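Local coordinates for ORC1-type DNA replication protein 2 (Aeropyrum pernix, PDB 1W5T) that takes part in the regulation of DNA replication, binding DNA and ATP, with an N-terminal AAA+ ATPase domain and a C-terminal winged-helix domain, at residues A[36-41]-A[46-51]; A[105-110]-A[140-145]; A[243-248]-A[284-289]. All coordinates share one frame; numbering follows the deposited sequence.

Contact 1: A[36-41]-A[46-51]; sequences RIYLNR and AGLSDV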
ATOM      1  N   ARG A  36     -11.147  12.954  11.883  1.00 16.78           N
ATOM      2  CA  ARG A  36     -11.829  14.255  11.948  1.00 17.82           C
ATOM      3  C   ARG A  36     -12.653  14.653  10.725  1.00 17.26           C
ATOM      4  O   ARG A  36     -13.706  15.251  10.881  1.00 17.63           O
ATOM      5  CB  ARG A  36     -10.846  15.370  12.295  1.00 17.98           C
ATOM      6  CG  ARG A  36     -10.851  15.805  13.752  1.00 22.31           C
ATOM      7  CD  ARG A  36     -12.195  15.630  14.530  1.00 30.29           C
ATOM      8  NE  ARG A  36     -11.992  14.861  15.781  1.00 35.54           N
ATOM      9  CZ  ARG A  36     -12.856  14.773  16.803  1.00 37.99           C
ATOM     10  NH1 ARG A  36     -14.037  15.402  16.761  1.00 39.84           N
ATOM     11  NH2 ARG A  36     -12.536  14.043  17.880  1.00 39.13           N
ATOM     12  N   ILE A  37     -12.209  14.322   9.515  1.00 17.33           N
ATOM     13  CA  ILE A  37     -13.019  14.681   8.353  1.00 17.63           C
ATOM     14  C   ILE A  37     -14.326  13.960   8.393  1.00 18.30           C
ATOM     15  O   ILE A  37     -15.377  14.578   8.175  1.00 19.15           O
ATOM     16  CB  ILE A  37     -12.286  14.389   7.067  1.00 18.32           C
ATOM     17  CG1 ILE A  37     -11.215  15.448   6.887  1.00 17.79           C
ATOM     18  CG2 ILE A  37     -13.249  14.342   5.844  1.00 16.36           C
ATOM     19  CD1 ILE A  37      -9.990  14.874   6.310  1.00 19.50           C
ATOM     20  N   TYR A  38     -14.273  12.667   8.730  1.00 18.21           N
ATOM     21  CA  TYR A  38     -15.508  11.910   8.891  1.00 18.42           C
ATOM     22  C   TYR A  38     -16.345  12.460  10.032  1.00 19.01           C
ATOM     23  O   TYR A  38     -17.494  12.824   9.794  1.00 19.80           O
ATOM     24  CB  TYR A  38     -15.229  10.428   9.067  1.00 17.96           C
ATOM     25  CG  TYR A  38     -14.568   9.812   7.861  1.00 16.29           C
ATOM     26  CD1 TYR A  38     -13.239   9.394   7.928  1.00 14.68           C
ATOM     27  CD2 TYR A  38     -15.264   9.650   6.650  1.00 13.93           C
ATOM     28  CE1 TYR A  38     -12.593   8.827   6.809  1.00 15.94           C
ATOM     29  CE2 TYR A  38     -14.636   9.073   5.520  1.00 15.13           C
ATOM     30  CZ  TYR A  38     -13.310   8.662   5.621  1.00 15.13           C
ATOM     31  OH  TYR A  38     -12.706   8.091   4.567  1.00 15.10           O
ATOM     32  N   LEU A  39     -15.770  12.515  11.244  1.00 18.80           N
ATOM     33  CA  LEU A  39     -16.457  13.000  12.447  1.00 19.25           C
ATOM     34  C   LEU A  39     -17.072  14.403  12.333  1.00 20.34           C
ATOM     35  O   LEU A  39     -18.200  14.609  12.776  1.00 21.46           O
ATOM     36  CB  LEU A  39     -15.495  13.003  13.630  1.00 19.49           C
ATOM     37  CG  LEU A  39     -15.373  11.847  14.645  1.00 19.36           C
ATOM     38  CD1 LEU A  39     -16.318  10.677  14.413  1.00 17.05           C
ATOM     39  CD2 LEU A  39     -13.946  11.403  14.771  1.00 14.11           C
ATOM     40  N   ASN A  40     -16.350  15.357  11.751  1.00 20.55           N
ATOM     41  CA  ASN A  40     -16.877  16.701  11.495  1.00 21.69           C
ATOM     42  C   ASN A  40     -18.257  16.708  10.825  1.00 22.13           C
ATOM     43  O   ASN A  40     -19.135  17.462  11.230  1.00 22.15           O
ATOM     44  CB  ASN A  40     -15.925  17.506  10.573  1.00 20.96           C
ATOM     45  CG  ASN A  40     -14.693  17.984  11.273  1.00 20.86           C
ATOM     46  OD1 ASN A  40     -13.760  18.446  10.617  1.00 22.75           O
ATOM     47  ND2 ASN A  40     -14.669  17.900  12.603  1.00 20.01           N
ATOM     48  N   ARG A  41     -18.392  15.929   9.745  1.00 22.89           N
ATOM     49  CA  ARG A  41     -19.670  15.742   9.051  1.00 23.66           C
ATOM     50  C   ARG A  41     -20.670  15.044   9.993  1.00 24.08           C
ATOM     51  O   ARG A  41     -21.812  15.442  10.096  1.00 24.44           O
ATOM     52  CB  ARG A  41     -19.441  14.939   7.771  1.00 23.47           C
ATOM     53  CG  ARG A  41     -20.666  14.684   6.924  1.00 25.39           C
ATOM     54  CD  ARG A  41     -20.801  15.514   5.625  1.00 28.56           C
ATOM     55  NE  ARG A  41     -19.568  15.956   5.019  1.00 29.25           N
ATOM     56  CZ  ARG A  41     -19.408  16.909   4.117  1.00 31.00           C
ATOM     57  NH1 ARG A  41     -18.178  17.109   3.674  1.00 29.63           N
ATOM     58  NH2 ARG A  41     -20.416  17.669   3.667  1.00 32.15           N
ATOM     59  N   ALA A  46     -24.811  16.115   9.905  1.00 26.77           N
ATOM     60  CA  ALA A  46     -24.812  15.921   8.463  1.00 25.82           C
ATOM     61  C   ALA A  46     -24.544  14.489   7.994  1.00 25.58           C
ATOM     62  O   ALA A  46     -24.406  14.263   6.797  1.00 26.70           O
ATOM     63  CB  ALA A  46     -23.841  16.878   7.833  1.00 26.12           C
ATOM     64  N   GLY A  47     -24.514  13.532   8.919  1.00 25.14           N
ATOM     65  CA  GLY A  47     -24.389  12.117   8.607  1.00 24.17           C
ATOM     66  C   GLY A  47     -22.981  11.712   8.184  1.00 23.68           C
ATOM     67  O   GLY A  47     -22.014  12.335   8.631  1.00 23.32           O
ATOM     68  N   LEU A  48     -22.888  10.682   7.331  1.00 22.70           N
ATOM     69  CA  LEU A  48     -21.630  10.109   6.815  1.00 21.39           C
ATOM     70  C   LEU A  48     -21.757  10.048   5.318  1.00 20.62           C
ATOM     71  O   LEU A  48     -22.714   9.457   4.800  1.00 20.21           O
ATOM     72  CB  LEU A  48     -21.460   8.668   7.314  1.00 21.46           C
ATOM     73  CG  LEU A  48     -20.249   8.199   8.143  1.00 22.94           C
ATOM     74  CD1 LEU A  48     -20.255   6.700   8.282  1.00 20.78           C
ATOM     75  CD2 LEU A  48     -18.904   8.658   7.551  1.00 22.95           C
ATOM     76  N   SER A  49     -20.814  10.660   4.610  1.00 19.80           N
ATOM     77  CA  SER A  49     -20.845  10.672   3.147  1.00 18.98           C
ATOM     78  C   SER A  49     -19.495  10.940   2.476  1.00 18.67           C
ATOM     79  O   SER A  49     -19.372  10.771   1.242  1.00 19.15           O
ATOM     80  CB  SER A  49     -21.843  11.680   2.633  1.00 18.29           C
ATOM     81  OG  SER A  49     -21.544  12.936   3.177  1.00 19.89           O
ATOM     82  N   ASP A  50     -18.491  11.335   3.262  1.00 17.45           N
ATOM     83  CA  ASP A  50     -17.185  11.655   2.689  1.00 17.00           C
ATOM     84  C   ASP A  50     -16.461  10.469   2.058  1.00 16.52           C
ATOM     85  O   ASP A  50     -16.593   9.327   2.496  1.00 16.05           O
ATOM     86  CB  ASP A  50     -16.290  12.305   3.732  1.00 17.82           C
ATOM     87  CG  ASP A  50     -16.750  13.696   4.077  1.00 19.58           C
ATOM     88  OD1 ASP A  50     -17.385  13.892   5.150  1.00 22.95           O
ATOM     89  OD2 ASP A  50     -16.548  14.648   3.312  1.00 23.40           O
ATOM     90  N   VAL A  51     -15.703  10.757   1.008  1.00 15.55           N
ATOM     91  CA  VAL A  51     -14.874   9.754   0.365  1.00 14.23           C
ATOM     92  C   VAL A  51     -13.459  10.273   0.461  1.00 14.43           C
ATOM     93  O   VAL A  51     -13.159  11.349  -0.051  1.00 14.63           O
ATOM     94  CB  VAL A  51     -15.288   9.546  -1.127  1.00 14.48           C
ATOM     95  CG1 VAL A  51     -14.286   8.666  -1.876  1.00 12.90           C
ATOM     96  CG2 VAL A  51     -16.709   8.983  -1.237  1.00 11.44           C
TER

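Contact 2: A[105-110]-A[140-145]; sequences SLIVRQ and LLVILD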
ATOM      1  N   SER A 105     -21.683  -7.881  -1.618  1.00 17.75           N
ATOM      2  CA  SER A 105     -22.171  -8.951  -0.747  1.00 17.83           C
ATOM      3  C   SER A 105     -21.176  -9.179   0.386  1.00 16.96           C
ATOM      4  O   SER A 105     -21.546  -9.537   1.504  1.00 16.65           O
ATOM      5  CB  SER A 105     -22.490 -10.218  -1.538  1.00 17.91           C
ATOM      6  OG  SER A 105     -21.313 -10.729  -2.130  1.00 21.78           O
ATOM      7  N   LEU A 106     -19.908  -8.918   0.117  1.00 17.21           N
ATOM      8  CA  LEU A 106     -18.927  -8.889   1.193  1.00 17.40           C
ATOM      9  C   LEU A 106     -19.272  -7.775   2.203  1.00 16.96           C
ATOM     10  O   LEU A 106     -19.271  -8.014   3.403  1.00 17.34           O
ATOM     11  CB  LEU A 106     -17.492  -8.758   0.642  1.00 17.34           C
ATOM     12  CG  LEU A 106     -16.947 -10.035  -0.023  1.00 18.84           C
ATOM     13  CD1 LEU A 106     -15.612  -9.742  -0.723  1.00 19.72           C
ATOM     14  CD2 LEU A 106     -16.822 -11.258   0.929  1.00 16.32           C
ATOM     15  N   ILE A 107     -19.623  -6.585   1.730  1.00 16.98           N
ATOM     16  CA  ILE A 107     -19.996  -5.519   2.662  1.00 17.75           C
ATOM     17  C   ILE A 107     -21.228  -5.895   3.547  1.00 18.42           C
ATOM     18  O   ILE A 107     -21.185  -5.654   4.758  1.00 17.79           O
ATOM     19  CB  ILE A 107     -20.158  -4.131   1.942  1.00 17.74           C
ATOM     20  CG1 ILE A 107     -18.817  -3.629   1.388  1.00 17.25           C
ATOM     21  CG2 ILE A 107     -20.779  -3.105   2.871  1.00 16.61           C
ATOM     22  CD1 ILE A 107     -18.964  -2.564   0.310  1.00 19.27           C
ATOM     23  N   VAL A 108     -22.296  -6.484   2.964  1.00 18.58           N
ATOM     24  CA  VAL A 108     -23.439  -6.952   3.785  1.00 18.98           C
ATOM     25  C   VAL A 108     -23.105  -8.056   4.809  1.00 19.93           C
ATOM     26  O   VAL A 108     -23.570  -7.972   5.947  1.00 20.32           O
ATOM     27  CB  VAL A 108     -24.791  -7.311   2.994  1.00 19.43           C
ATOM     28  CG1 VAL A 108     -24.798  -6.881   1.559  1.00 17.51           C
ATOM     29  CG2 VAL A 108     -25.187  -8.791   3.147  1.00 18.82           C
ATOM     30  N   ARG A 109     -22.336  -9.085   4.402  1.00 20.74           N
ATOM     31  CA  ARG A 109     -21.822 -10.140   5.290  1.00 21.69           C
ATOM     32  C   ARG A 109     -21.287  -9.457   6.565  1.00 20.76           C
ATOM     33  O   ARG A 109     -21.699  -9.779   7.672  1.00 21.19           O
ATOM     34  CB  ARG A 109     -20.670 -10.935   4.600  1.00 22.71           C
ATOM     35  CG  ARG A 109     -21.027 -12.278   3.859  1.00 29.21           C
ATOM     36  CD  ARG A 109     -19.786 -13.297   3.572  1.00 38.78           C
ATOM     37  NE  ARG A 109     -18.438 -12.676   3.580  1.00 43.02           N
ATOM     38  CZ  ARG A 109     -17.334 -12.991   4.291  1.00 43.66           C
ATOM     39  NH1 ARG A 109     -16.259 -12.251   4.101  1.00 42.37           N
ATOM     40  NH2 ARG A 109     -17.266 -13.989   5.163  1.00 46.37           N
ATOM     41  N   GLN A 110     -20.409  -8.479   6.393  1.00 19.90           N
ATOM     42  CA  GLN A 110     -19.825  -7.733   7.506  1.00 20.08           C
ATOM     43  C   GLN A 110     -20.760  -6.899   8.404  1.00 19.88           C
ATOM     44  O   GLN A 110     -20.482  -6.754   9.578  1.00 19.52           O
ATOM     45  CB  GLN A 110     -18.675  -6.867   7.014  1.00 20.08           C
ATOM     46  CG  GLN A 110     -17.419  -7.710   6.827  1.00 23.26           C
ATOM     47  CD  GLN A 110     -16.304  -6.938   6.239  1.00 25.03           C
ATOM     48  OE1 GLN A 110     -16.049  -7.024   5.045  1.00 29.99           O
ATOM     49  NE2 GLN A 110     -15.624  -6.190   7.060  1.00 26.13           N
ATOM     50  N   LEU A 140     -22.320   3.580   8.247  1.00 13.01           N
ATOM     51  CA  LEU A 140     -21.412   2.556   7.741  1.00 12.26           C
ATOM     52  C   LEU A 140     -20.227   3.230   7.082  1.00 12.23           C
ATOM     53  O   LEU A 140     -20.372   3.988   6.141  1.00 12.48           O
ATOM     54  CB  LEU A 140     -22.133   1.637   6.751  1.00 12.46           C
ATOM     55  CG  LEU A 140     -21.384   0.526   5.987  1.00 13.69           C
ATOM     56  CD1 LEU A 140     -21.009  -0.696   6.877  1.00 12.38           C
ATOM     57  CD2 LEU A 140     -22.160   0.089   4.760  1.00 12.18           C
ATOM     58  N   LEU A 141     -19.049   2.961   7.595  1.00 11.48           N
ATOM     59  CA  LEU A 141     -17.835   3.451   6.990  1.00 11.53           C
ATOM     60  C   LEU A 141     -17.120   2.247   6.330  1.00 12.17           C
ATOM     61  O   LEU A 141     -16.767   1.255   6.987  1.00 11.36           O
ATOM     62  CB  LEU A 141     -17.010   4.188   8.025  1.00 11.21           C
ATOM     63  CG  LEU A 141     -15.692   4.874   7.706  1.00 13.89           C
ATOM     64  CD1 LEU A 141     -15.679   5.457   6.304  1.00 14.72           C
ATOM     65  CD2 LEU A 141     -15.453   5.937   8.716  1.00 13.85           C
ATOM     66  N   VAL A 142     -17.004   2.338   5.002  1.00 11.47           N
ATOM     67  CA  VAL A 142     -16.494   1.265   4.183  1.00 11.43           C
ATOM     68  C   VAL A 142     -15.025   1.507   3.768  1.00 10.89           C
ATOM     69  O   VAL A 142     -14.717   2.517   3.134  1.00 11.32           O
ATOM     70  CB  VAL A 142     -17.374   1.086   2.894  1.00 11.52           C
ATOM     71  CG1 VAL A 142     -16.899  -0.157   2.084  1.00 11.95           C
ATOM     72  CG2 VAL A 142     -18.868   0.963   3.249  1.00 12.15           C
ATOM     73  N   ILE A 143     -14.125   0.607   4.134  1.00 10.08           N
ATOM     74  CA  ILE A 143     -12.769   0.641   3.557  1.00  9.71           C
ATOM     75  C   ILE A 143     -12.751  -0.232   2.296  1.00 10.60           C
ATOM     76  O   ILE A 143     -13.055  -1.421   2.381  1.00  9.99           O
ATOM     77  CB  ILE A 143     -11.680   0.090   4.533  1.00  9.78           C
ATOM     78  CG1 ILE A 143     -11.730   0.796   5.902  1.00  8.54           C
ATOM     79  CG2 ILE A 143     -10.264   0.146   3.868  1.00  6.51           C
ATOM     80  CD1 ILE A 143     -10.877   0.149   6.984  1.00  8.40           C
ATOM     81  N   LEU A 144     -12.383   0.354   1.149  1.00 10.97           N
ATOM     82  CA  LEU A 144     -12.112  -0.435  -0.049  1.00 11.76           C
ATOM     83  C   LEU A 144     -10.627  -0.398  -0.309  1.00 11.95           C
ATOM     84  O   LEU A 144     -10.132   0.547  -0.916  1.00 12.35           O
ATOM     85  CB  LEU A 144     -12.853   0.067  -1.298  1.00 11.77           C
ATOM     86  CG  LEU A 144     -14.379   0.211  -1.269  1.00 12.09           C
ATOM     87  CD1 LEU A 144     -14.916   0.974  -2.477  1.00 11.01           C
ATOM     88  CD2 LEU A 144     -15.015  -1.173  -1.140  1.00 14.76           C
ATOM     89  N   ASP A 145      -9.953  -1.459   0.142  1.00 12.26           N
ATOM     90  CA  ASP A 145      -8.525  -1.710  -0.037  1.00 13.32           C
ATOM     91  C   ASP A 145      -8.149  -2.236  -1.421  1.00 14.18           C
ATOM     92  O   ASP A 145      -8.955  -2.860  -2.111  1.00 14.60           O
ATOM     93  CB  ASP A 145      -8.046  -2.718   1.006  1.00 12.99           C
ATOM     94  CG  ASP A 145      -6.644  -2.437   1.506  1.00 14.17           C
ATOM     95  OD1 ASP A 145      -5.862  -1.676   0.864  1.00 15.18           O
ATOM     96  OD2 ASP A 145      -6.223  -2.942   2.561  1.00 13.00           O
TER

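Contact 3: A[243-248]-A[284-289]; sequences ELISDV and DLVRKA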
ATOM      1  N   GLU A 243      17.303  -1.447  17.393  1.00 17.81           N
ATOM      2  CA  GLU A 243      18.036  -0.490  16.571  1.00 18.84           C
ATOM      3  C   GLU A 243      18.692  -1.172  15.408  1.00 17.98           C
ATOM      4  O   GLU A 243      18.782  -0.597  14.326  1.00 18.49           O
ATOM      5  CB  GLU A 243      19.145   0.157  17.360  1.00 19.19           C
ATOM      6  CG  GLU A 243      18.716   1.346  18.151  1.00 24.58           C
ATOM      7  CD  GLU A 243      19.781   1.753  19.151  1.00 32.46           C
ATOM      8  OE1 GLU A 243      20.968   1.913  18.715  1.00 32.28           O
ATOM      9  OE2 GLU A 243      19.406   1.918  20.353  1.00 35.16           O
ATOM     10  N   LEU A 244      19.162  -2.389  15.667  1.00 17.11           N
ATOM     11  CA  LEU A 244      19.803  -3.225  14.687  1.00 17.14           C
ATOM     12  C   LEU A 244      18.904  -3.494  13.483  1.00 17.44           C
ATOM     13  O   LEU A 244      19.402  -3.746  12.393  1.00 18.09           O
ATOM     14  CB  LEU A 244      20.238  -4.538  15.344  1.00 16.47           C
ATOM     15  CG  LEU A 244      21.422  -4.355  16.315  1.00 17.57           C
ATOM     16  CD1 LEU A 244      21.642  -5.583  17.163  1.00 15.89           C
ATOM     17  CD2 LEU A 244      22.767  -3.902  15.612  1.00 16.73           C
ATOM     18  N   ILE A 245      17.591  -3.466  13.687  1.00 16.97           N
ATOM     19  CA  ILE A 245      16.658  -3.769  12.633  1.00 17.03           C
ATOM     20  C   ILE A 245      16.383  -2.469  11.912  1.00 17.98           C
ATOM     21  O   ILE A 245      16.616  -2.351  10.693  1.00 17.60           O
ATOM     22  CB  ILE A 245      15.378  -4.403  13.178  1.00 16.91           C
ATOM     23  CG1 ILE A 245      15.693  -5.758  13.843  1.00 16.49           C
ATOM     24  CG2 ILE A 245      14.400  -4.654  12.018  1.00 16.07           C
ATOM     25  CD1 ILE A 245      14.586  -6.375  14.772  1.00 13.73           C
ATOM     26  N   SER A 246      15.954  -1.474  12.696  1.00 18.75           N
ATOM     27  CA  SER A 246      15.592  -0.155  12.170  1.00 19.26           C
ATOM     28  C   SER A 246      16.744   0.561  11.449  1.00 19.38           C
ATOM     29  O   SER A 246      16.502   1.201  10.437  1.00 19.16           O
ATOM     30  CB  SER A 246      14.926   0.733  13.242  1.00 18.74           C
ATOM     31  OG  SER A 246      15.672   0.811  14.433  1.00 19.72           O
ATOM     32  N   ASP A 247      17.981   0.398  11.923  1.00 20.04           N
ATOM     33  CA  ASP A 247      19.156   0.982  11.254  1.00 21.40           C
ATOM     34  C   ASP A 247      19.386   0.436   9.863  1.00 21.12           C
ATOM     35  O   ASP A 247      19.884   1.137   9.007  1.00 21.88           O
ATOM     36  CB  ASP A 247      20.444   0.770  12.061  1.00 22.36           C
ATOM     37  CG  ASP A 247      20.726   1.908  13.006  1.00 24.99           C
ATOM     38  OD1 ASP A 247      19.776   2.610  13.422  1.00 26.82           O
ATOM     39  OD2 ASP A 247      21.877   2.177  13.396  1.00 31.29           O
ATOM     40  N   VAL A 248      19.036  -0.824   9.645  1.00 20.77           N
ATOM     41  CA  VAL A 248      19.170  -1.430   8.323  1.00 19.71           C
ATOM     42  C   VAL A 248      17.953  -1.137   7.455  1.00 19.66           C
ATOM     43  O   VAL A 248      18.135  -0.808   6.283  1.00 19.57           O
ATOM     44  CB  VAL A 248      19.410  -2.963   8.400  1.00 19.80           C
ATOM     45  CG1 VAL A 248      19.614  -3.567   7.015  1.00 20.18           C
ATOM     46  CG2 VAL A 248      20.592  -3.282   9.267  1.00 20.44           C
ATOM     47  N   ASP A 284      23.465 -11.178  17.957  1.00 15.10           N
ATOM     48  CA  ASP A 284      23.715 -12.166  16.900  1.00 14.98           C
ATOM     49  C   ASP A 284      22.417 -12.666  16.264  1.00 15.22           C
ATOM     50  O   ASP A 284      22.314 -12.763  15.040  1.00 15.59           O
ATOM     51  CB  ASP A 284      24.543 -13.344  17.425  1.00 14.47           C
ATOM     52  CG  ASP A 284      26.004 -12.947  17.761  1.00 16.35           C
ATOM     53  OD1 ASP A 284      26.714 -13.757  18.364  1.00 21.48           O
ATOM     54  OD2 ASP A 284      26.531 -11.853  17.483  1.00 16.62           O
ATOM     55  N   LEU A 285      21.435 -12.972  17.104  1.00 15.05           N
ATOM     56  CA  LEU A 285      20.166 -13.527  16.637  1.00 15.38           C
ATOM     57  C   LEU A 285      19.376 -12.484  15.845  1.00 14.38           C
ATOM     58  O   LEU A 285      18.841 -12.777  14.806  1.00 14.17           O
ATOM     59  CB  LEU A 285      19.354 -14.096  17.817  1.00 14.88           C
ATOM     60  CG  LEU A 285      20.007 -15.374  18.405  1.00 16.99           C
ATOM     61  CD1 LEU A 285      19.495 -15.695  19.809  1.00 14.24           C
ATOM     62  CD2 LEU A 285      19.812 -16.643  17.474  1.00 17.03           C
ATOM     63  N   VAL A 286      19.368 -11.253  16.328  1.00 14.74           N
ATOM     64  CA  VAL A 286      18.718 -10.152  15.630  1.00 14.45           C
ATOM     65  C   VAL A 286      19.402  -9.932  14.295  1.00 14.58           C
ATOM     66  O   VAL A 286      18.735  -9.900  13.264  1.00 14.05           O
ATOM     67  CB  VAL A 286      18.704  -8.857  16.478  1.00 14.65           C
ATOM     68  CG1 VAL A 286      18.228  -7.652  15.668  1.00 13.01           C
ATOM     69  CG2 VAL A 286      17.808  -9.061  17.694  1.00 13.65           C
ATOM     70  N   ARG A 287      20.735  -9.827  14.316  1.00 14.93           N
ATOM     71  CA  ARG A 287      21.470  -9.636  13.074  1.00 15.75           C
ATOM     72  C   ARG A 287      21.285 -10.793  12.114  1.00 16.22           C
ATOM     73  O   ARG A 287      21.096 -10.582  10.913  1.00 16.34           O
ATOM     74  CB  ARG A 287      22.930  -9.296  13.292  1.00 15.48           C
ATOM     75  CG  ARG A 287      23.130  -7.845  13.718  1.00 15.01           C
ATOM     76  CD  ARG A 287      24.588  -7.432  13.885  1.00 13.88           C
ATOM     77  NE  ARG A 287      25.250  -8.417  14.753  1.00 13.03           N
ATOM     78  CZ  ARG A 287      25.669  -8.179  15.995  1.00 11.35           C
ATOM     79  NH1 ARG A 287      25.545  -6.951  16.551  1.00  7.01           N
ATOM     80  NH2 ARG A 287      26.236  -9.177  16.660  1.00  8.10           N
ATOM     81  N   LYS A 288      21.348 -12.002  12.647  1.00 17.02           N
ATOM     82  CA  LYS A 288      20.949 -13.165  11.902  1.00 18.43           C
ATOM     83  C   LYS A 288      19.578 -12.989  11.231  1.00 18.70           C
ATOM     84  O   LYS A 288      19.419 -13.267  10.033  1.00 18.68           O
ATOM     85  CB  LYS A 288      20.904 -14.390  12.818  1.00 18.78           C
ATOM     86  CG  LYS A 288      20.711 -15.694  12.066  1.00 21.04           C
ATOM     87  CD  LYS A 288      22.057 -16.204  11.478  1.00 26.98           C
ATOM     88  CE  LYS A 288      22.026 -17.730  11.093  1.00 31.22           C
ATOM     89  NZ  LYS A 288      23.114 -17.985  10.059  1.00 33.10           N
ATOM     90  N   ALA A 289      18.594 -12.543  12.004  1.00 18.94           N
ATOM     91  CA  ALA A 289      17.222 -12.450  11.504  1.00 19.27           C
ATOM     92  C   ALA A 289      17.158 -11.468  10.337  1.00 19.61           C
ATOM     93  O   ALA A 289      16.451 -11.713   9.364  1.00 19.25           O
ATOM     94  CB  ALA A 289      16.269 -12.072  12.595  1.00 17.94           C
TER

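Contact 1: A[36-41]-A[46-51]
Arg-41 swings CG anti to its own backbone N (chi1 -179°), and Asp-50 sets its CG beside the backbone N (chi1 -70°). The Arg-41 chain then bends at chi2 and chi3, which brings its guanidinium round to the carboxylate. The result is a side-on salt bridge. Arg-41 NE bonds to Asp-50 OD1 at 3.0 Å, and Arg-41 NH1 bonds to Asp-50 OD2, also at 3.0 Å. Both oxygens are met on the syn side. The bond from NE is the straighter of the two. The grip is not flat, because the guanidinium and carboxylate planes stand 53° apart. With an alanine in place of Asp-50, the guanidinium of Arg-41 would probably lose its charged mate and be set free to turn.

The aliphatic part of Arg-41 lies along the loop. Its CG is 3.2 Å from the O of Gly-47, and its CD is 3.6 Å from Ser-49 OG. Behind it, the N of Ala-46 gives a weak hydrogen bond to the O of Arg-41 at 3.1 Å.

Tyr-38 meets the same loop one helical turn earlier. The edge of its ring faces the backbone of Asp-50, with CE2 3.6 Å from the O of Asp-50. Tyr-38 CD2 touches Leu-48 CD2 at 3.9 Å. The hydroxyl of Tyr-38 is hydrogen-bonded to the O of Phe-182.

The contact ties the end of helix 28-43 to the loop that leads into strand 51-56, the strand before the ATP-binding loop. Tyr-38 packs on Val-76 of helix 65-82, while Leu-48 packs on Tyr-139 and Leu-141 of strand 139-145. Asp-50 pairs through its backbone with Phe-182, and strand 51-56 runs on between strands 180-186 and 206-212 of the parallel sheet.

Contact 2: A[105-110]-A[140-145]
Ile-107 carries this contact from the helix side, against Leu-140, Val-142 and Leu-144 of the strand. Its CB points toward the strand and splits the chain into two branches. The short branch, CG2, meets CD2 of Leu-140 at 4.0 Å, and these two side chains cross obliquely. The long branch starts beside the backbone N (chi1 -66°). Its CG1 lies 4.0 Å from CG1 of Val-142. The tip comes closer still, with Ile-107 CD1 3.6 Å from Val-142 CG1. The same CD1 also approaches CD2 of Leu-144, more loosely, at 4.4 Å.

Ile-107 and Val-142 cross at about a right angle. Val-142 offers the methyl that stands anti to its backbone N (chi1 -175°), and this methyl takes both CG1 and CD1 of Ile-107. Every contact is between apolar carbons, and all four residues are buried. One isoleucine thus spans three residues on one face of the strand. The backbones stay well apart, with the segment axes 10.7 Å from each other at closest approach. Val-92 of strand 87-93 and Leu-129 of helix 122-136 also touch Ile-107.

On the other face of the strand, Leu-141 and Ile-143 pack on helix 65-82. The sheet is therefore covered by helices on both faces, as in the alpha-beta-alpha sandwich of P-loop ATPases. The run of apolar residues ending in Asp-145 is consistent with a Walker B strand. Asp-145 OD2 is hydrogen-bonded to OG1 of Thr-66, a residue of the ATP site.

Contact 3: A[243-248]-A[284-289]
Val-286 points across to helix 243-248 and sets one methyl against two neighbouring residues there. That methyl, CG1, stands anti to the backbone N of Val-286 (chi1 171°). It lies 3.7 Å from CB of Leu-244. It is equally near to Ile-245, with Val-286 CG1 3.7 Å from Ile-245 CG1. The tip of Ile-245 follows, its CD1 being 4.0 Å from the same CG1 of Val-286. Ile-245 and Val-286 cross at about a right angle, so the isoleucine chain runs past the methyl. Ile-245 leaves its helix to one flank, but its end comes back nearer to helix 284-289.

The two helical segments run in roughly the same direction, with 29° between them and 9.5 Å between their axes. Segment 243-248 belongs to the lid of the AAA+ ATPase, a helical domain. Ile-245 also packs on Leu-224 of helix 217-231 and on Ala-262 and Leu-266 of helix 259-275. Its side chain is about 11 Å from the bound ATP analogue and about 9 Å from the side chain of Arg-227, which binds ATP, so it does not itself touch the nucleotide.

Leu-244 and Arg-287 meet on the more exposed side. Leu-244 slants across the end of Arg-287. Leu-244 CD1 reaches to 4.2 Å from NH1 of Arg-287, a loose contact with the guanidinium. A bend at chi3 turns the end of the arginine back along its own helix. There Arg-287 NH2 forms a salt bridge with Asp-284 OD2 at 2.8 Å, although the hydrogen bond in it is weak. Arg-287 NH1 has a second acidic partner in Glu-283, with which it forms a salt bridge.

In the fold
Contacts 1, 2 and 3 follow one another along the chain without overlap. Contacts 1 and 2 share the ATPase core. Their centres are about 17 Å apart and they touch, with Leu-48 CD1 3.5 Å from the O of Leu-140. Tyr-38 also packs on Leu-141. Contact 1 leads into strand 51-56 and contact 2 uses strand 139-145, with strand 180-186 between them in the parallel sheet. Contact 3 joins helices 239-249 and 283-292 on the opposite side of the chain's centre. Its centre lies about 43 Å from that of contact 1 and about 39 Å from that of contact 2. ATP-binding residues come from both the core and the lid.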